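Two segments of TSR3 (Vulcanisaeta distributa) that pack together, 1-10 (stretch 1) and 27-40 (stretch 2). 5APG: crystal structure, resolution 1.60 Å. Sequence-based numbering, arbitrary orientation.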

# COMPACT_ATOMS: atom_id res chain seq x y z
N MSE A 1 1.31 10.80 -15.75
CA MSE A 1 2.54 10.03 -15.77
C MSE A 1 2.80 9.39 -14.42
O MSE A 1 2.95 10.08 -13.41
CB MSE A 1 3.73 10.91 -16.17
CG MSE A 1 5.07 10.18 -16.18
SE MSE A 1 5.21 8.87 -17.63
CE MSE A 1 7.12 8.50 -17.51
N ILE A 2 2.85 8.06 -14.40
CA ILE A 2 3.07 7.31 -13.17
C ILE A 2 4.37 7.74 -12.50
O ILE A 2 5.39 7.93 -13.17
CB ILE A 2 3.07 5.77 -13.43
CG1 ILE A 2 2.92 4.99 -12.13
CG2 ILE A 2 4.29 5.33 -14.25
CD1 ILE A 2 2.64 3.52 -12.33
N PRO A 3 4.34 7.94 -11.17
CA PRO A 3 5.58 8.17 -10.44
C PRO A 3 6.45 6.93 -10.47
O PRO A 3 5.94 5.84 -10.74
CB PRO A 3 5.11 8.48 -9.01
CG PRO A 3 3.72 7.96 -8.94
CD PRO A 3 3.15 8.08 -10.31
N ARG A 4 7.74 7.09 -10.22
CA ARG A 4 8.64 5.94 -10.16
C ARG A 4 8.37 5.13 -8.90
O ARG A 4 8.39 5.68 -7.79
CB ARG A 4 10.10 6.40 -10.22
CG ARG A 4 10.47 7.08 -11.53
CD ARG A 4 10.63 6.05 -12.64
NE ARG A 4 11.79 5.19 -12.41
CZ ARG A 4 13.03 5.52 -12.76
NH1 ARG A 4 13.27 6.69 -13.36
NH2 ARG A 4 14.04 4.69 -12.52
N VAL A 5 8.12 3.84 -9.07
CA VAL A 5 7.85 2.95 -7.94
C VAL A 5 9.01 1.98 -7.75
O VAL A 5 9.46 1.34 -8.70
CB VAL A 5 6.53 2.17 -8.14
CG1 VAL A 5 6.24 1.29 -6.92
CG2 VAL A 5 5.38 3.13 -8.40
N PHE A 6 9.49 1.87 -6.51
CA PHE A 6 10.60 1.00 -6.19
C PHE A 6 10.20 -0.00 -5.12
O PHE A 6 9.59 0.37 -4.11
CB PHE A 6 11.81 1.81 -5.72
CG PHE A 6 12.30 2.81 -6.72
CD1 PHE A 6 11.75 4.08 -6.78
CD2 PHE A 6 13.31 2.49 -7.61
CE1 PHE A 6 12.20 5.01 -7.71
CE2 PHE A 6 13.77 3.41 -8.54
CZ PHE A 6 13.21 4.67 -8.59
N ILE A 7 10.54 -1.27 -5.34
CA ILE A 7 10.16 -2.33 -4.42
C ILE A 7 11.35 -3.16 -3.97
O ILE A 7 12.12 -3.66 -4.79
CB ILE A 7 9.11 -3.28 -5.05
CG1 ILE A 7 7.84 -2.52 -5.43
CG2 ILE A 7 8.77 -4.42 -4.09
CD1 ILE A 7 6.83 -3.36 -6.20
N TYR A 8 11.52 -3.30 -2.66
CA TYR A 8 12.42 -4.31 -2.14
C TYR A 8 11.59 -5.52 -1.77
O TYR A 8 10.66 -5.42 -0.97
CB TYR A 8 13.22 -3.81 -0.93
CG TYR A 8 13.98 -4.94 -0.27
CD1 TYR A 8 15.06 -5.53 -0.91
CD2 TYR A 8 13.60 -5.44 0.97
CE1 TYR A 8 15.76 -6.58 -0.33
CE2 TYR A 8 14.28 -6.48 1.56
CZ TYR A 8 15.36 -7.05 0.91
OH TYR A 8 16.05 -8.09 1.50
N ARG A 9 11.93 -6.66 -2.35
CA ARG A 9 11.17 -7.87 -2.11
C ARG A 9 11.96 -8.88 -1.28
O ARG A 9 13.08 -9.24 -1.62
CB ARG A 9 10.75 -8.50 -3.44
CG ARG A 9 10.03 -9.82 -3.30
CD ARG A 9 9.45 -10.28 -4.62
NE ARG A 9 9.51 -11.74 -4.76
CZ ARG A 9 8.67 -12.58 -4.17
NH1 ARG A 9 7.71 -12.12 -3.38
NH2 ARG A 9 8.80 -13.89 -4.35
N LEU A 10 11.36 -9.32 -0.18
CA LEU A 10 11.89 -10.45 0.56
C LEU A 10 11.44 -11.73 -0.13
O LEU A 10 10.26 -12.07 -0.10
CB LEU A 10 11.42 -10.43 2.02
CG LEU A 10 12.24 -9.58 2.99
CD1 LEU A 10 11.59 -9.59 4.36
CD2 LEU A 10 13.66 -10.10 3.08
N GLY A 27 6.58 -3.58 -15.79
CA GLY A 27 7.28 -2.31 -15.77
C GLY A 27 6.64 -1.17 -15.00
O GLY A 27 7.04 -0.02 -15.17
N PHE A 28 5.66 -1.47 -14.15
CA PHE A 28 5.07 -0.45 -13.28
C PHE A 28 5.99 -0.08 -12.12
O PHE A 28 5.85 0.98 -11.51
CB PHE A 28 3.73 -0.92 -12.72
CG PHE A 28 2.62 -0.94 -13.73
CD1 PHE A 28 2.10 0.25 -14.23
CD2 PHE A 28 2.06 -2.14 -14.15
CE1 PHE A 28 1.06 0.24 -15.15
CE2 PHE A 28 1.03 -2.16 -15.07
CZ PHE A 28 0.52 -0.97 -15.57
N ALA A 29 6.91 -0.98 -11.81
CA ALA A 29 7.84 -0.78 -10.71
C ALA A 29 9.13 -1.51 -11.00
O ALA A 29 9.19 -2.37 -11.89
CB ALA A 29 7.23 -1.27 -9.40
N GLN A 30 10.18 -1.18 -10.26
CA GLN A 30 11.44 -1.89 -10.42
C GLN A 30 11.90 -2.44 -9.07
O GLN A 30 11.73 -1.81 -8.03
CB GLN A 30 12.49 -0.98 -11.05
CG GLN A 30 13.41 -0.25 -10.09
CD GLN A 30 14.56 0.44 -10.80
OE1 GLN A 30 14.44 0.81 -11.97
NE2 GLN A 30 15.67 0.62 -10.10
N LEU A 31 12.45 -3.65 -9.10
CA LEU A 31 13.03 -4.25 -7.89
C LEU A 31 14.38 -3.63 -7.59
O LEU A 31 15.14 -3.30 -8.50
CB LEU A 31 13.17 -5.77 -8.05
CG LEU A 31 11.92 -6.64 -7.99
CD1 LEU A 31 12.30 -8.11 -8.05
CD2 LEU A 31 11.12 -6.34 -6.74
N VAL A 32 14.68 -3.48 -6.30
CA VAL A 32 16.01 -3.07 -5.86
C VAL A 32 16.59 -4.19 -5.01
O VAL A 32 15.85 -5.04 -4.51
CB VAL A 32 15.96 -1.75 -5.07
CG1 VAL A 32 15.30 -0.67 -5.91
CG2 VAL A 32 15.22 -1.93 -3.75
N ASP A 33 17.91 -4.20 -4.83
CA ASP A 33 18.56 -5.36 -4.22
C ASP A 33 18.62 -5.27 -2.70
O ASP A 33 18.99 -6.24 -2.03
CB ASP A 33 19.97 -5.55 -4.80
CG ASP A 33 20.85 -4.32 -4.66
OD1 ASP A 33 20.55 -3.43 -3.83
OD2 ASP A 33 21.86 -4.24 -5.39
N SER A 34 18.24 -4.12 -2.15
CA SER A 34 18.27 -3.92 -0.70
C SER A 34 17.38 -2.76 -0.28
O SER A 34 16.98 -1.95 -1.11
CB SER A 34 19.70 -3.67 -0.23
OG SER A 34 20.16 -2.41 -0.68
N ILE A 35 17.08 -2.69 1.01
CA ILE A 35 16.30 -1.57 1.54
C ILE A 35 17.11 -0.28 1.39
O ILE A 35 16.55 0.79 1.12
CB ILE A 35 15.92 -1.81 3.02
CG1 ILE A 35 14.80 -2.85 3.11
CG2 ILE A 35 15.45 -0.52 3.68
CD1 ILE A 35 14.51 -3.32 4.51
N LYS A 36 18.42 -0.39 1.51
CA LYS A 36 19.31 0.76 1.34
C LYS A 36 19.26 1.32 -0.08
O LYS A 36 19.53 2.50 -0.30
CB LYS A 36 20.75 0.37 1.70
N ALA A 37 18.90 0.47 -1.04
CA ALA A 37 18.85 0.87 -2.44
C ALA A 37 17.55 1.61 -2.79
O ALA A 37 17.46 2.23 -3.85
CB ALA A 37 19.03 -0.34 -3.34
N LEU A 38 16.55 1.51 -1.92
CA LEU A 38 15.33 2.28 -2.09
C LEU A 38 15.68 3.77 -1.99
O LEU A 38 16.57 4.14 -1.23
CB LEU A 38 14.27 1.89 -1.05
CG LEU A 38 13.64 0.50 -1.15
CD1 LEU A 38 12.87 0.18 0.12
CD2 LEU A 38 12.73 0.38 -2.37
N PRO A 39 15.00 4.62 -2.77
CA PRO A 39 15.38 6.05 -2.79
C PRO A 39 15.11 6.78 -1.48
O PRO A 39 14.00 6.75 -0.96
CB PRO A 39 14.50 6.62 -3.92
CG PRO A 39 13.37 5.64 -4.07
CD PRO A 39 13.97 4.30 -3.76
N SER A 40 16.14 7.44 -0.95
CA SER A 40 15.98 8.25 0.26
C SER A 40 15.04 9.43 -0.00
O SER A 40 15.06 10.02 -1.08
CB SER A 40 17.33 8.77 0.76
OG SER A 40 18.11 7.71 1.30
O HOH W 1 6.93 3.39 -11.74
O HOH W 2 13.87 -7.07 -4.35

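The two stretches pair as neighbouring parallel β-strands, extended at both ends by bridging waters and covered on one side by a chain that folds back over two aromatic side chains. Together they bury 781 Å² of surface, counting both sides.

Three backbone hydrogen bonds form the core of the pairing. Gln30 N donates to Val5 O at 3.0 Å. Ile7 N donates to Gln30 O at 3.0 Å, and Val32 N donates to Ile7 O, also at 3.0 Å. Stretch 1 thus uses Val5 and Ile7, and stretch 2 answers with Gln30 and Val32, the alternation expected of parallel strands. CA-H...O contacts support the ladder, such as Leu31 CA to Ile7 O at 3.3 Å.

Water continues the pattern where direct bonds stop. Water 1 accepts from Val5 N (3.0 Å from its O) and donates to Pro3 O (2.8 Å from its O) and Phe28 O (2.7 Å from its O). Water 2 accepts from Arg9 N and donates to Val32 O, with its O 2.8 Å from each of these atoms.

Phe6, Tyr8, Gln30 and Val32 share one face of the sheet. After Val32 the chain turns, and Ile35, Leu38 and Pro39 come to lie against the two aromatic residues. Phe6 CD1 lies 3.5 Å from Pro39 CG, and Phe6 CD2 lies 3.7 Å from Gln30 CG. Here the glutamine contributes its aliphatic part, while its residue remains exposed. Leu38 is buried; its CD2 is 3.8 Å from Phe6 CB and its CD1 is 4.1 Å from Tyr8 CB, so its branched end reaches both.

Tyr8 has the largest area covered by the other stretch. Its flat ring lies against the turn, with Ile35 N over one face and Val32 O near the ring plane at the edge. Tyr8 CD2 is 3.6 Å from Ile35 CG1. Backbone hydrogen bonds support the turn: Ala37 N donates to Ser34 O and Leu38 N to Ile35 O, with N to O distances of 3.1 Å in both pairs.

Ile7 and Leu31 point to the opposite face. Ile7 is buried, and its two branches divide: CG2 lies 4.0 Å from Leu31 CD2, and CD1 lies 3.8 Å from Ala29 CB. The short side chain of buried Ala29 also fits against Val5, with Ala29 CB 3.7 Å from Val5 CG1. Near the start of stretch 1, Ile2 CD1 meets the edge of the Phe28 ring, 3.8 Å from Phe28 CD1.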